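PDB 3TRG: acylphosphatase from Coxiella burnetii, which catalyses the hydrolysis of acyl phosphates to a carboxylate and phosphate. Local coordinates for residues 20-25 against 50-55; 29-34 against 42-47; 69-74 against 80-85. All blocks are in the same frame, centred on the assembly; numbering follows the deposited sequence.

Contact 1: 20-25 against 50-55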
ATOM      1  N   GLY A  20      -6.816  12.434   3.114  1.00 11.51           N
ATOM      2  CA  GLY A  20      -7.669  13.125   2.165  1.00 10.88           C
ATOM      3  C   GLY A  20      -9.088  12.598   2.192  1.00 12.72           C
ATOM      4  O   GLY A  20      -9.560  12.091   3.212  1.00 14.95           O
ATOM      5  N   LYS A  21      -9.773  12.735   1.065  1.00 12.72           N
ATOM      6  CA  LYS A  21     -11.069  12.109   0.873  1.00 15.18           C
ATOM      7  C   LYS A  21     -10.802  10.659   0.502  1.00 12.91           C
ATOM      8  O   LYS A  21     -10.547  10.340  -0.662  1.00 14.39           O
ATOM      9  CB  LYS A  21     -11.839  12.828  -0.238  1.00 21.25           C
ATOM     10  CG  LYS A  21     -12.929  11.997  -0.906  1.00 27.92           C
ATOM     11  CD  LYS A  21     -14.029  11.607   0.063  1.00 33.28           C
ATOM     12  CE  LYS A  21     -15.118  10.816  -0.650  1.00 35.59           C
ATOM     13  NZ  LYS A  21     -16.218  10.424   0.274  1.00 37.02           N
ATOM     14  N   VAL A  22     -10.829   9.786   1.505  1.00 12.21           N
ATOM     15  CA  VAL A  22     -10.453   8.389   1.305  1.00 11.86           C
ATOM     16  C   VAL A  22     -11.520   7.417   1.800  1.00 11.98           C
ATOM     17  O   VAL A  22     -11.304   6.207   1.804  1.00 13.02           O
ATOM     18  CB  VAL A  22      -9.108   8.054   1.993  1.00 13.02           C
ATOM     19  CG1 VAL A  22      -7.985   8.908   1.419  1.00 15.26           C
ATOM     20  CG2 VAL A  22      -9.212   8.232   3.512  1.00 12.77           C
ATOM     21  N   GLN A  23     -12.661   7.950   2.228  1.00 16.57           N
ATOM     22  CA  GLN A  23     -13.775   7.114   2.669  1.00 19.86           C
ATOM     23  C   GLN A  23     -14.882   7.059   1.622  1.00 16.74           C
ATOM     24  O   GLN A  23     -15.086   8.013   0.870  1.00 17.68           O
ATOM     25  CB  GLN A  23     -14.342   7.614   4.005  1.00 26.84           C
ATOM     26  CG  GLN A  23     -13.609   7.095   5.235  1.00 33.01           C
ATOM     27  CD  GLN A  23     -12.319   7.845   5.518  1.00 41.76           C
ATOM     28  OE1 GLN A  23     -12.156   9.001   5.118  1.00 46.15           O
ATOM     29  NE2 GLN A  23     -11.395   7.189   6.216  1.00 43.71           N
ATOM     30  N   GLY A  24     -15.586   5.934   1.575  1.00 14.94           N
ATOM     31  CA  GLY A  24     -16.707   5.764   0.669  1.00 15.11           C
ATOM     32  C   GLY A  24     -16.317   5.686  -0.794  1.00 15.53           C
ATOM     33  O   GLY A  24     -17.125   5.986  -1.672  1.00 18.26           O
ATOM     34  N   VAL A  25     -15.081   5.276  -1.059  1.00 12.32           N
ATOM     35  CA  VAL A  25     -14.589   5.150  -2.430  1.00 11.73           C
ATOM     36  C   VAL A  25     -13.865   3.818  -2.632  1.00 10.12           C
ATOM     37  O   VAL A  25     -13.043   3.671  -3.537  1.00 11.09           O
ATOM     38  CB  VAL A  25     -13.662   6.329  -2.829  1.00 11.32           C
ATOM     39  CG1 VAL A  25     -14.440   7.646  -2.814  1.00 14.75           C
ATOM     40  CG2 VAL A  25     -12.442   6.407  -1.908  1.00 13.25           C
ATOM     41  N   GLY A  50     -10.225   8.670   9.868  1.00 10.85           N
ATOM     42  CA  GLY A  50      -8.840   9.025   9.640  1.00  9.78           C
ATOM     43  C   GLY A  50      -8.282   8.586   8.301  1.00 10.32           C
ATOM     44  O   GLY A  50      -8.996   8.538   7.294  1.00 11.57           O
ATOM     45  N   ASP A  51      -6.992   8.264   8.300  1.00 10.48           N
ATOM     46  CA  ASP A  51      -6.252   7.972   7.076  1.00  9.10           C
ATOM     47  C   ASP A  51      -6.424   6.532   6.634  1.00  9.66           C
ATOM     48  O   ASP A  51      -6.866   5.684   7.406  1.00 11.39           O
ATOM     49  CB  ASP A  51      -4.753   8.198   7.303  1.00 10.36           C
ATOM     50  CG  ASP A  51      -4.407   9.644   7.589  1.00 15.11           C
ATOM     51  OD1 ASP A  51      -5.179  10.539   7.203  1.00 15.55           O
ATOM     52  OD2 ASP A  51      -3.340   9.877   8.194  1.00 17.60           O
ATOM     53  N   VAL A  52      -6.050   6.253   5.389  1.00  7.21           N
ATOM     54  CA  VAL A  52      -5.853   4.875   4.966  1.00  8.42           C
ATOM     55  C   VAL A  52      -4.463   4.456   5.434  1.00  9.34           C
ATOM     56  O   VAL A  52      -3.524   5.250   5.385  1.00  8.68           O
ATOM     57  CB  VAL A  52      -5.991   4.730   3.437  1.00  7.85           C
ATOM     58  CG1 VAL A  52      -5.409   3.411   2.951  1.00 10.07           C
ATOM     59  CG2 VAL A  52      -7.452   4.852   3.032  1.00 11.44           C
ATOM     60  N   GLU A  53      -4.337   3.230   5.932  1.00  5.87           N
ATOM     61  CA  GLU A  53      -3.048   2.738   6.398  1.00  8.14           C
ATOM     62  C   GLU A  53      -2.734   1.419   5.710  1.00  7.32           C
ATOM     63  O   GLU A  53      -3.607   0.569   5.564  1.00  7.34           O
ATOM     64  CB  GLU A  53      -3.042   2.549   7.919  1.00  7.59           C
ATOM     65  CG  GLU A  53      -1.697   2.076   8.455  1.00  7.32           C
ATOM     66  CD  GLU A  53      -1.752   1.631   9.905  1.00  8.89           C
ATOM     67  OE1 GLU A  53      -2.867   1.503  10.454  1.00  8.40           O
ATOM     68  OE2 GLU A  53      -0.669   1.402  10.488  1.00  9.46           O
ATOM     69  N   LEU A  54      -1.490   1.241   5.278  1.00  6.23           N
ATOM     70  CA  LEU A  54      -1.117  -0.021   4.647  1.00  9.12           C
ATOM     71  C   LEU A  54       0.335  -0.395   4.894  1.00  8.72           C
ATOM     72  O   LEU A  54       1.169   0.455   5.204  1.00  7.35           O
ATOM     73  CB  LEU A  54      -1.383   0.011   3.132  1.00  6.61           C
ATOM     74  CG  LEU A  54      -0.590   1.057   2.342  1.00  7.66           C
ATOM     75  CD1 LEU A  54       0.024   0.416   1.109  1.00  8.44           C
ATOM     76  CD2 LEU A  54      -1.489   2.215   1.951  1.00  8.95           C
ATOM     77  N   VAL A  55       0.611  -1.690   4.781  1.00  5.64           N
ATOM     78  CA  VAL A  55       1.965  -2.203   4.666  1.00  5.67           C
ATOM     79  C   VAL A  55       2.050  -2.938   3.334  1.00  6.25           C
ATOM     80  O   VAL A  55       1.151  -3.711   2.978  1.00  7.92           O
ATOM     81  CB  VAL A  55       2.303  -3.169   5.815  1.00  5.82           C
ATOM     82  CG1 VAL A  55       3.575  -3.957   5.501  1.00  7.57           C
ATOM     83  CG2 VAL A  55       2.456  -2.398   7.132  1.00  6.87           C
TER
HETATM   84  O   HOH W   1      -7.473  11.585   5.945  1.00 19.50           O
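The backbones come nearest at Val22 and Val52, whose CA atoms lie 6.8 Å apart, where the loop following strand 11-19 passes the start of strand 52-57. The chain turns a corner at Gly20, with backbone angles that call for glycine, and enters the loop leading to helix 27-37. In the ferredoxin-like fold of acylphosphatases this loop is the phosphate-binding cradle, and its sequence here is consistent with that role. Across the contact the two valines pack branch to branch: Val52 CG2, anti to its own carbonyl carbon, lies 3.8 Å from Val22 CB and equally close to Val22 CG2. On the loop side, Val22 O receives a hydrogen bond from Asn46 ND2, a predicted active-site amide that Val52 also touches. A water joins the margins, accepting from Gly20 N at 3.0 Å and donating to Asp51 OD1 at 2.8 Å. Lys21 reaches forward along the loop, its NZ donating to Gln23 O at 2.7 Å. Bent at chi2 (79°), Gln23 brings its amide to Gly50: NE2 donates to Gly50 O at 3.0 Å and 166°, with the acceptor in the amide plane but NE2 tilted 33° from the carbonyl plane.

Contact 2: 29-34 against 42-47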
ATOM      1  N   GLU A  29     -10.154  -1.849  -1.017  1.00  9.00           N
ATOM      2  CA  GLU A  29     -10.200  -2.823  -2.098  1.00 10.03           C
ATOM      3  C   GLU A  29      -9.299  -2.420  -3.263  1.00  9.78           C
ATOM      4  O   GLU A  29      -8.653  -3.269  -3.872  1.00 10.68           O
ATOM      5  CB  GLU A  29     -11.638  -3.056  -2.570  1.00 10.94           C
ATOM      6  CG  GLU A  29     -12.534  -3.698  -1.508  1.00 11.69           C
ATOM      7  CD  GLU A  29     -13.168  -2.688  -0.570  1.00 13.28           C
ATOM      8  OE1 GLU A  29     -12.858  -1.481  -0.663  1.00 10.35           O
ATOM      9  OE2 GLU A  29     -13.999  -3.103   0.266  1.00 16.76           O
ATOM     10  N   SER A  30      -9.239  -1.124  -3.554  1.00  7.45           N
ATOM     11  CA  SER A  30      -8.455  -0.639  -4.692  1.00  8.36           C
ATOM     12  C   SER A  30      -6.958  -0.806  -4.446  1.00  9.65           C
ATOM     13  O   SER A  30      -6.195  -1.101  -5.368  1.00 10.06           O
ATOM     14  CB  SER A  30      -8.795   0.823  -5.021  1.00 11.65           C
ATOM     15  OG  SER A  30      -8.151   1.736  -4.149  1.00 14.36           O
ATOM     16  N   VAL A  31      -6.546  -0.618  -3.195  1.00  8.44           N
ATOM     17  CA  VAL A  31      -5.150  -0.817  -2.813  1.00  7.62           C
ATOM     18  C   VAL A  31      -4.783  -2.299  -2.938  1.00  7.11           C
ATOM     19  O   VAL A  31      -3.737  -2.640  -3.499  1.00  8.56           O
ATOM     20  CB  VAL A  31      -4.877  -0.321  -1.377  1.00  8.20           C
ATOM     21  CG1 VAL A  31      -3.489  -0.744  -0.916  1.00  8.48           C
ATOM     22  CG2 VAL A  31      -5.029   1.201  -1.301  1.00 10.47           C
ATOM     23  N   ARG A  32      -5.650  -3.178  -2.438  1.00  7.84           N
ATOM     24  CA  ARG A  32      -5.390  -4.618  -2.543  1.00  7.80           C
ATOM     25  C   ARG A  32      -5.250  -5.046  -4.001  1.00  9.52           C
ATOM     26  O   ARG A  32      -4.335  -5.792  -4.354  1.00  8.59           O
ATOM     27  CB  ARG A  32      -6.481  -5.443  -1.855  1.00  6.33           C
ATOM     28  CG  ARG A  32      -6.318  -6.954  -2.048  1.00  9.04           C
ATOM     29  CD  ARG A  32      -7.554  -7.729  -1.585  1.00  7.99           C
ATOM     30  NE  ARG A  32      -8.736  -7.311  -2.334  1.00 13.01           N
ATOM     31  CZ  ARG A  32      -9.986  -7.421  -1.894  1.00 13.71           C
ATOM     32  NH1 ARG A  32     -10.230  -7.947  -0.698  1.00 13.93           N
ATOM     33  NH2 ARG A  32     -10.993  -6.999  -2.651  1.00 14.44           N
ATOM     34  N   LYS A  33      -6.156  -4.569  -4.849  1.00  8.56           N
ATOM     35  CA  LYS A  33      -6.123  -4.928  -6.266  1.00  9.36           C
ATOM     36  C   LYS A  33      -4.859  -4.407  -6.942  1.00  9.60           C
ATOM     37  O   LYS A  33      -4.203  -5.130  -7.696  1.00 10.21           O
ATOM     38  CB  LYS A  33      -7.365  -4.405  -6.990  1.00  7.63           C
ATOM     39  CG  LYS A  33      -7.457  -4.823  -8.458  1.00 10.88           C
ATOM     40  CD  LYS A  33      -8.814  -4.443  -9.040  1.00 12.57           C
ATOM     41  CE  LYS A  33      -8.964  -4.900 -10.489  1.00 14.01           C
ATOM     42  NZ  LYS A  33      -8.152  -4.083 -11.431  1.00 16.30           N
ATOM     43  N   LYS A  34      -4.520  -3.150  -6.673  1.00  9.03           N
ATOM     44  CA  LYS A  34      -3.316  -2.562  -7.242  1.00 10.30           C
ATOM     45  C   LYS A  34      -2.078  -3.318  -6.766  1.00 10.40           C
ATOM     46  O   LYS A  34      -1.196  -3.643  -7.557  1.00  8.51           O
ATOM     47  CB  LYS A  34      -3.220  -1.078  -6.886  1.00  9.98           C
ATOM     48  CG  LYS A  34      -1.954  -0.389  -7.390  1.00 12.15           C
ATOM     49  CD  LYS A  34      -1.795  -0.510  -8.895  1.00 17.59           C
ATOM     50  CE  LYS A  34      -2.833   0.310  -9.634  1.00 20.83           C
ATOM     51  NZ  LYS A  34      -2.501   0.398 -11.091  1.00 24.02           N
ATOM     52  N   GLY A  42       1.020  -7.871   1.935  1.00  7.38           N
ATOM     53  CA  GLY A  42       0.806  -6.955   3.038  1.00  7.51           C
ATOM     54  C   GLY A  42      -0.664  -6.783   3.359  1.00  7.62           C
ATOM     55  O   GLY A  42      -1.445  -7.730   3.250  1.00  7.97           O
ATOM     56  N   TRP A  43      -1.044  -5.577   3.767  1.00  8.79           N
ATOM     57  CA  TRP A  43      -2.420  -5.332   4.191  1.00  7.35           C
ATOM     58  C   TRP A  43      -2.801  -3.859   4.096  1.00  8.64           C
ATOM     59  O   TRP A  43      -1.936  -2.979   4.030  1.00  7.61           O
ATOM     60  CB  TRP A  43      -2.641  -5.837   5.625  1.00  7.13           C
ATOM     61  CG  TRP A  43      -1.691  -5.254   6.642  1.00  7.37           C
ATOM     62  CD1 TRP A  43      -0.532  -5.819   7.100  1.00  8.58           C
ATOM     63  CD2 TRP A  43      -1.821  -3.997   7.324  1.00  6.32           C
ATOM     64  NE1 TRP A  43       0.063  -4.989   8.027  1.00  8.46           N
ATOM     65  CE2 TRP A  43      -0.707  -3.868   8.182  1.00  8.90           C
ATOM     66  CE3 TRP A  43      -2.772  -2.974   7.296  1.00  6.91           C
ATOM     67  CZ2 TRP A  43      -0.518  -2.751   9.000  1.00  9.10           C
ATOM     68  CZ3 TRP A  43      -2.584  -1.867   8.112  1.00  8.68           C
ATOM     69  CH2 TRP A  43      -1.466  -1.765   8.951  1.00 10.21           C
ATOM     70  N   VAL A  44      -4.103  -3.596   4.089  1.00  7.33           N
ATOM     71  CA  VAL A  44      -4.597  -2.227   4.033  1.00  8.06           C
ATOM     72  C   VAL A  44      -5.868  -2.086   4.853  1.00 10.73           C
ATOM     73  O   VAL A  44      -6.708  -2.984   4.878  1.00  9.03           O
ATOM     74  CB  VAL A  44      -4.873  -1.783   2.576  1.00  6.39           C
ATOM     75  CG1 VAL A  44      -5.925  -2.681   1.917  1.00  8.41           C
ATOM     76  CG2 VAL A  44      -5.308  -0.322   2.533  1.00  9.43           C
ATOM     77  N   LYS A  45      -6.006  -0.958   5.534  1.00  9.98           N
ATOM     78  CA  LYS A  45      -7.245  -0.675   6.236  1.00 11.27           C
ATOM     79  C   LYS A  45      -7.601   0.797   6.123  1.00  8.60           C
ATOM     80  O   LYS A  45      -6.766   1.626   5.750  1.00  7.44           O
ATOM     81  CB  LYS A  45      -7.150  -1.101   7.700  1.00 15.57           C
ATOM     82  CG  LYS A  45      -6.195  -0.261   8.516  1.00 11.91           C
ATOM     83  CD  LYS A  45      -5.913  -0.875   9.892  1.00 18.40           C
ATOM     84  CE  LYS A  45      -6.999  -0.549  10.896  1.00 22.63           C
ATOM     85  NZ  LYS A  45      -6.495  -0.672  12.294  1.00 24.31           N
ATOM     86  N   ASN A  46      -8.856   1.103   6.423  1.00  8.27           N
ATOM     87  CA  ASN A  46      -9.314   2.473   6.551  1.00  9.27           C
ATOM     88  C   ASN A  46      -9.394   2.756   8.028  1.00 11.09           C
ATOM     89  O   ASN A  46     -10.186   2.134   8.726  1.00 19.34           O
ATOM     90  CB  ASN A  46     -10.718   2.628   5.962  1.00 15.85           C
ATOM     91  CG  ASN A  46     -10.703   3.018   4.499  1.00 24.40           C
ATOM     92  OD1 ASN A  46     -10.714   2.162   3.622  1.00 33.58           O
ATOM     93  ND2 ASN A  46     -10.695   4.318   4.230  1.00 20.85           N
ATOM     94  N   LEU A  47      -8.579   3.678   8.518  1.00  9.34           N
ATOM     95  CA  LEU A  47      -8.681   4.065   9.916  1.00  8.83           C
ATOM     96  C   LEU A  47      -9.960   4.877  10.093  1.00 10.08           C
ATOM     97  O   LEU A  47     -10.248   5.779   9.304  1.00  9.59           O
ATOM     98  CB  LEU A  47      -7.446   4.867  10.343  1.00  8.61           C
ATOM     99  CG  LEU A  47      -6.110   4.129  10.201  1.00  9.52           C
ATOM    100  CD1 LEU A  47      -4.959   5.061  10.537  1.00 10.89           C
ATOM    101  CD2 LEU A  47      -6.068   2.881  11.076  1.00 13.65           C
TER
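Between Val31 and Val44, the residues that carry the contact, there is no ring or amide. The indole of Trp43 leaves the strand away from the helix, and there it makes a cation-pi contact with Arg98 and meets the ring of Tyr92 with the planes about 70° apart. The guanidinium of Arg32 leads away from the strand, and its side chain touches Phe95 and Val97 of strand 95-97. The direct contact between the two segments is carried by two valines. They cross obliquely, with their CA atoms 7.0 Å apart. Val31 holds CG1 anti to its backbone N (chi1 171°), which places this methyl 3.9 Å from Val44 CB. Val44 answers with CG2, 3.9 Å from Val31 CB, so each residue sets a methyl against the branch point of the other. The other methyl of Val44, CG1, stands between the backbone N and the carbonyl carbon (chi1 60°) and approaches the helix backbone at Arg32 N, 4.4 Å away.

This pair joins helix 27-37 to the face of the sheet in the first beta-alpha-beta unit of the ferredoxin-like alpha/beta sandwich: strands 11-19 and 41-46 are parallel, and strand 52-57 is inserted between them. Phe95 from strand 95-97 touches both valines, while Trp69 and Leu70 reach Val31 from the second helical region, making the surroundings apolar and buried. The side chain of Val44 comes within about 4 Å of that of Arg28, a predicted active-site residue one position before the helical segment; Asn46, also predicted to be catalytic, ends the strand. Regular helical bonding continues past Val31, as in the 3.0 Å bond from Lys33 N to Glu29 O.

Contact 3: 69-74 against 80-85. With EDO (1,2-ethanediol), chain C.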
ATOM      1  N   TRP A  69       1.095   5.810  -7.275  1.00  9.15           N
ATOM      2  CA  TRP A  69      -0.317   5.614  -7.558  1.00  8.09           C
ATOM      3  C   TRP A  69      -1.211   6.053  -6.395  1.00  9.00           C
ATOM      4  O   TRP A  69      -2.350   6.480  -6.600  1.00 11.71           O
ATOM      5  CB  TRP A  69      -0.594   4.149  -7.912  1.00  9.65           C
ATOM      6  CG  TRP A  69      -2.053   3.874  -8.084  1.00 11.08           C
ATOM      7  CD1 TRP A  69      -2.798   4.082  -9.210  1.00 11.33           C
ATOM      8  CD2 TRP A  69      -2.954   3.371  -7.091  1.00 11.66           C
ATOM      9  NE1 TRP A  69      -4.108   3.729  -8.979  1.00 11.34           N
ATOM     10  CE2 TRP A  69      -4.226   3.288  -7.686  1.00 11.92           C
ATOM     11  CE3 TRP A  69      -2.805   2.974  -5.757  1.00  9.75           C
ATOM     12  CZ2 TRP A  69      -5.345   2.828  -6.994  1.00 13.40           C
ATOM     13  CZ3 TRP A  69      -3.918   2.520  -5.070  1.00 12.04           C
ATOM     14  CH2 TRP A  69      -5.171   2.452  -5.690  1.00 13.86           C
ATOM     15  N   LEU A  70      -0.699   5.949  -5.172  1.00  9.28           N
ATOM     16  CA  LEU A  70      -1.494   6.306  -4.001  1.00  8.31           C
ATOM     17  C   LEU A  70      -1.883   7.781  -3.983  1.00 11.22           C
ATOM     18  O   LEU A  70      -2.822   8.165  -3.294  1.00 11.75           O
ATOM     19  CB  LEU A  70      -0.769   5.924  -2.705  1.00 10.42           C
ATOM     20  CG  LEU A  70      -0.724   4.423  -2.401  1.00 10.16           C
ATOM     21  CD1 LEU A  70       0.214   4.157  -1.239  1.00 10.00           C
ATOM     22  CD2 LEU A  70      -2.119   3.866  -2.111  1.00  9.95           C
ATOM     23  N   TRP A  71      -1.167   8.607  -4.740  1.00 10.56           N
ATOM     24  CA  TRP A  71      -1.529  10.022  -4.836  1.00 10.33           C
ATOM     25  C   TRP A  71      -2.783  10.203  -5.678  1.00 10.48           C
ATOM     26  O   TRP A  71      -3.456  11.225  -5.585  1.00 13.80           O
ATOM     27  CB  TRP A  71      -0.386  10.855  -5.419  1.00 12.55           C
ATOM     28  CG  TRP A  71       0.735  11.087  -4.465  1.00 11.14           C
ATOM     29  CD1 TRP A  71       1.871  10.345  -4.340  1.00 11.97           C
ATOM     30  CD2 TRP A  71       0.841  12.146  -3.502  1.00 12.35           C
ATOM     31  NE1 TRP A  71       2.675  10.871  -3.360  1.00 13.65           N
ATOM     32  CE2 TRP A  71       2.067  11.979  -2.831  1.00 12.93           C
ATOM     33  CE3 TRP A  71       0.018  13.220  -3.146  1.00 13.55           C
ATOM     34  CZ2 TRP A  71       2.490  12.842  -1.818  1.00 13.29           C
ATOM     35  CZ3 TRP A  71       0.442  14.077  -2.141  1.00 11.41           C
ATOM     36  CH2 TRP A  71       1.664  13.882  -1.489  1.00 12.10           C
ATOM     37  N   GLU A  72      -3.084   9.210  -6.510  1.00 10.26           N
ATOM     38  CA  GLU A  72      -4.278   9.238  -7.345  1.00 12.37           C
ATOM     39  C   GLU A  72      -5.419   8.472  -6.683  1.00 13.18           C
ATOM     40  O   GLU A  72      -6.499   9.016  -6.458  1.00 13.54           O
ATOM     41  CB  GLU A  72      -3.989   8.655  -8.730  1.00 14.12           C
ATOM     42  CG  GLU A  72      -5.209   8.615  -9.641  1.00 19.95           C
ATOM     43  CD  GLU A  72      -4.904   8.033 -11.010  1.00 30.30           C
ATOM     44  OE1 GLU A  72      -3.739   7.658 -11.256  1.00 34.08           O
ATOM     45  OE2 GLU A  72      -5.833   7.949 -11.841  1.00 35.01           O
ATOM     46  N   GLY A  73      -5.171   7.206  -6.369  1.00 13.22           N
ATOM     47  CA  GLY A  73      -6.183   6.375  -5.746  1.00 13.38           C
ATOM     48  C   GLY A  73      -7.256   5.994  -6.744  1.00 11.95           C
ATOM     49  O   GLY A  73      -7.127   6.274  -7.939  1.00 14.46           O
ATOM     50  N   PRO A  74      -8.324   5.347  -6.258  1.00 10.14           N
ATOM     51  CA  PRO A  74      -9.444   4.910  -7.095  1.00 12.49           C
ATOM     52  C   PRO A  74     -10.301   6.100  -7.514  1.00 11.96           C
ATOM     53  O   PRO A  74     -10.112   7.197  -6.989  1.00 12.61           O
ATOM     54  CB  PRO A  74     -10.228   3.987  -6.158  1.00 15.14           C
ATOM     55  CG  PRO A  74      -9.962   4.526  -4.806  1.00 11.94           C
ATOM     56  CD  PRO A  74      -8.526   5.005  -4.840  1.00 10.05           C
ATOM     57  N   SER A  80      -4.761  13.889  -0.343  1.00 11.36           N
ATOM     58  CA  SER A  80      -4.063  15.126  -0.004  1.00 11.54           C
ATOM     59  C   SER A  80      -2.604  14.891   0.388  1.00 10.85           C
ATOM     60  O   SER A  80      -1.772  15.797   0.295  1.00 11.78           O
ATOM     61  CB  SER A  80      -4.792  15.854   1.127  1.00 15.88           C
ATOM     62  OG  SER A  80      -4.802  15.064   2.308  1.00 16.76           O
ATOM     63  N   ASN A  81      -2.292  13.683   0.844  1.00  9.65           N
ATOM     64  CA  ASN A  81      -0.920  13.357   1.203  1.00 11.19           C
ATOM     65  C   ASN A  81      -0.681  11.858   1.238  1.00 11.98           C
ATOM     66  O   ASN A  81      -1.584  11.083   1.555  1.00 11.60           O
ATOM     67  CB  ASN A  81      -0.547  13.958   2.560  1.00 12.63           C
ATOM     68  CG  ASN A  81       0.939  13.864   2.845  1.00 16.78           C
ATOM     69  OD1 ASN A  81       1.770  14.211   2.005  1.00 17.79           O
ATOM     70  ND2 ASN A  81       1.283  13.381   4.034  1.00 20.24           N
ATOM     71  N   VAL A  82       0.543  11.467   0.899  1.00 11.32           N
ATOM     72  CA  VAL A  82       0.990  10.091   1.033  1.00  9.85           C
ATOM     73  C   VAL A  82       2.292  10.125   1.818  1.00 13.14           C
ATOM     74  O   VAL A  82       3.265  10.762   1.403  1.00 13.31           O
ATOM     75  CB  VAL A  82       1.237   9.433  -0.331  1.00  8.99           C
ATOM     76  CG1 VAL A  82       1.753   8.010  -0.150  1.00  8.62           C
ATOM     77  CG2 VAL A  82      -0.035   9.450  -1.165  1.00  8.83           C
ATOM     78  N   ASN A  83       2.298   9.457   2.963  1.00 10.08           N
ATOM     79  CA  ASN A  83       3.451   9.472   3.847  1.00 11.01           C
ATOM     80  C   ASN A  83       3.918   8.041   4.021  1.00 10.51           C
ATOM     81  O   ASN A  83       3.194   7.220   4.568  1.00  9.98           O
ATOM     82  CB  ASN A  83       3.052  10.075   5.193  1.00 12.58           C
ATOM     83  CG  ASN A  83       4.207  10.170   6.157  1.00 20.25           C
ATOM     84  OD1 ASN A  83       5.368  10.178   5.756  1.00 24.33           O
ATOM     85  ND2 ASN A  83       3.892  10.245   7.444  1.00 25.84           N
ATOM     86  N   TRP A  84       5.114   7.732   3.538  1.00 10.08           N
ATOM     87  CA  TRP A  84       5.604   6.364   3.632  1.00  8.95           C
ATOM     88  C   TRP A  84       7.009   6.277   4.206  1.00  9.54           C
ATOM     89  O   TRP A  84       7.788   7.227   4.137  1.00 10.10           O
ATOM     90  CB  TRP A  84       5.524   5.646   2.276  1.00  9.43           C
ATOM     91  CG  TRP A  84       6.456   6.153   1.196  1.00 11.74           C
ATOM     92  CD1 TRP A  84       6.186   7.107   0.258  1.00 11.90           C
ATOM     93  CD2 TRP A  84       7.782   5.686   0.920  1.00 11.73           C
ATOM     94  NE1 TRP A  84       7.275   7.281  -0.572  1.00 12.62           N
ATOM     95  CE2 TRP A  84       8.266   6.419  -0.186  1.00 12.80           C
ATOM     96  CE3 TRP A  84       8.614   4.728   1.511  1.00 11.21           C
ATOM     97  CZ2 TRP A  84       9.541   6.220  -0.715  1.00 12.44           C
ATOM     98  CZ3 TRP A  84       9.879   4.532   0.986  1.00 11.69           C
ATOM     99  CH2 TRP A  84      10.333   5.276  -0.117  1.00 11.16           C
ATOM    100  N   GLU A  85       7.318   5.136   4.806  1.00  8.66           N
ATOM    101  CA  GLU A  85       8.696   4.859   5.166  1.00  8.13           C
ATOM    102  C   GLU A  85       8.979   3.379   5.007  1.00  7.63           C
ATOM    103  O   GLU A  85       8.086   2.542   5.144  1.00  7.53           O
ATOM    104  CB  GLU A  85       9.004   5.317   6.596  1.00 12.54           C
ATOM    105  CG  GLU A  85       8.463   4.414   7.688  1.00 13.12           C
ATOM    106  CD  GLU A  85       8.609   5.023   9.069  1.00 17.01           C
ATOM    107  OE1 GLU A  85       9.656   4.810   9.714  1.00 14.09           O
ATOM    108  OE2 GLU A  85       7.672   5.723   9.502  1.00 15.59           O
TER
HETATM  109  C1  EDO C  97       5.034   6.250   7.589  1.00 24.86           C
HETATM  110  O1  EDO C  97       5.137   5.154   8.507  1.00 19.18           O
HETATM  111  C2  EDO C  97       3.565   6.551   7.331  1.00 30.06           C
HETATM  112  O2  EDO C  97       2.946   7.032   8.526  1.00 29.85           O
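Aromatic contacts dominate, with the Trp71 indole laid across the strand at Val82. Val82 CG2 sits over the five-membered ring, 3.5 Å from its centroid and only 4° off the ring normal, a nearly vertical CH-pi contact. CG2 stands on the backbone-N side of Val82, anti to the carbonyl carbon, which lets the methyl and Val82 N share one face of the indole: Val82 N lies 3.6 Å from Trp71 CZ2. Farther out on the six-membered ring, Asn81 OD1 approaches Trp71 CH2 at 3.5 Å. The amide and the indole run side by side with their planes 74° apart, so the amide is far from stacked on the ring. Apolar packing adds Leu70, whose CB is 3.9 Å from Val82 CG2, the methyl that also faces the indole; Leu70 continues inward to Val31 of helix 27-37.

These interactions tie the connection that follows helix 60-69 to strand 78-87, the edge strand reached by the second beta-alpha-beta unit of the ferredoxin-like fold. Ser80 and Asn81 both face Ser19 of the adjoining strand and form a classic beta bulge; the indole rests against these same two residues, and Ser80 OG is hydrogen-bonded to Ser19 OG.

Backbone bonds shape the turn that presents Trp71. Trp69 O accepts from Glu72 N at 2.8 Å and also from Gly73 N at 2.9 Å, so one carbonyl takes two donors. Gly73 CA then lies over a face of the Trp69 ring. Polar contacts at the far end of the strand involve 1,2-ethanediol, probably from the crystallisation liquor: its O1 donates to Glu85 OE2 at 2.8 Å, and it also bonds His15 ND1 and Thr17 OG1, though it is modelled too close to Asn83 O and its placement is somewhat doubtful.

From the N terminus, strand 11-19 leads into loop 20-25, and contact 1 closes a long excursion when the chain returns at 50-55. Contact 2 is nested inside that excursion, bringing strand segment 42-47 back against helix segment 29-34. The two meet in the sheet, where strands 41-46 and 52-57 are neighbours and Glu53 O lies 2.8 Å from Lys45 N. Contact 3 follows in series, closing the short connection from helix 60-69 to edge strand 78-87. It reaches both earlier contacts: Leu70 packs on Leu54 and on Val31, while Pro74 touches Val25 and Ser30. Together the three link helix 27-37, the connection after helix 60-69 and the loop 20-25 to the sheet.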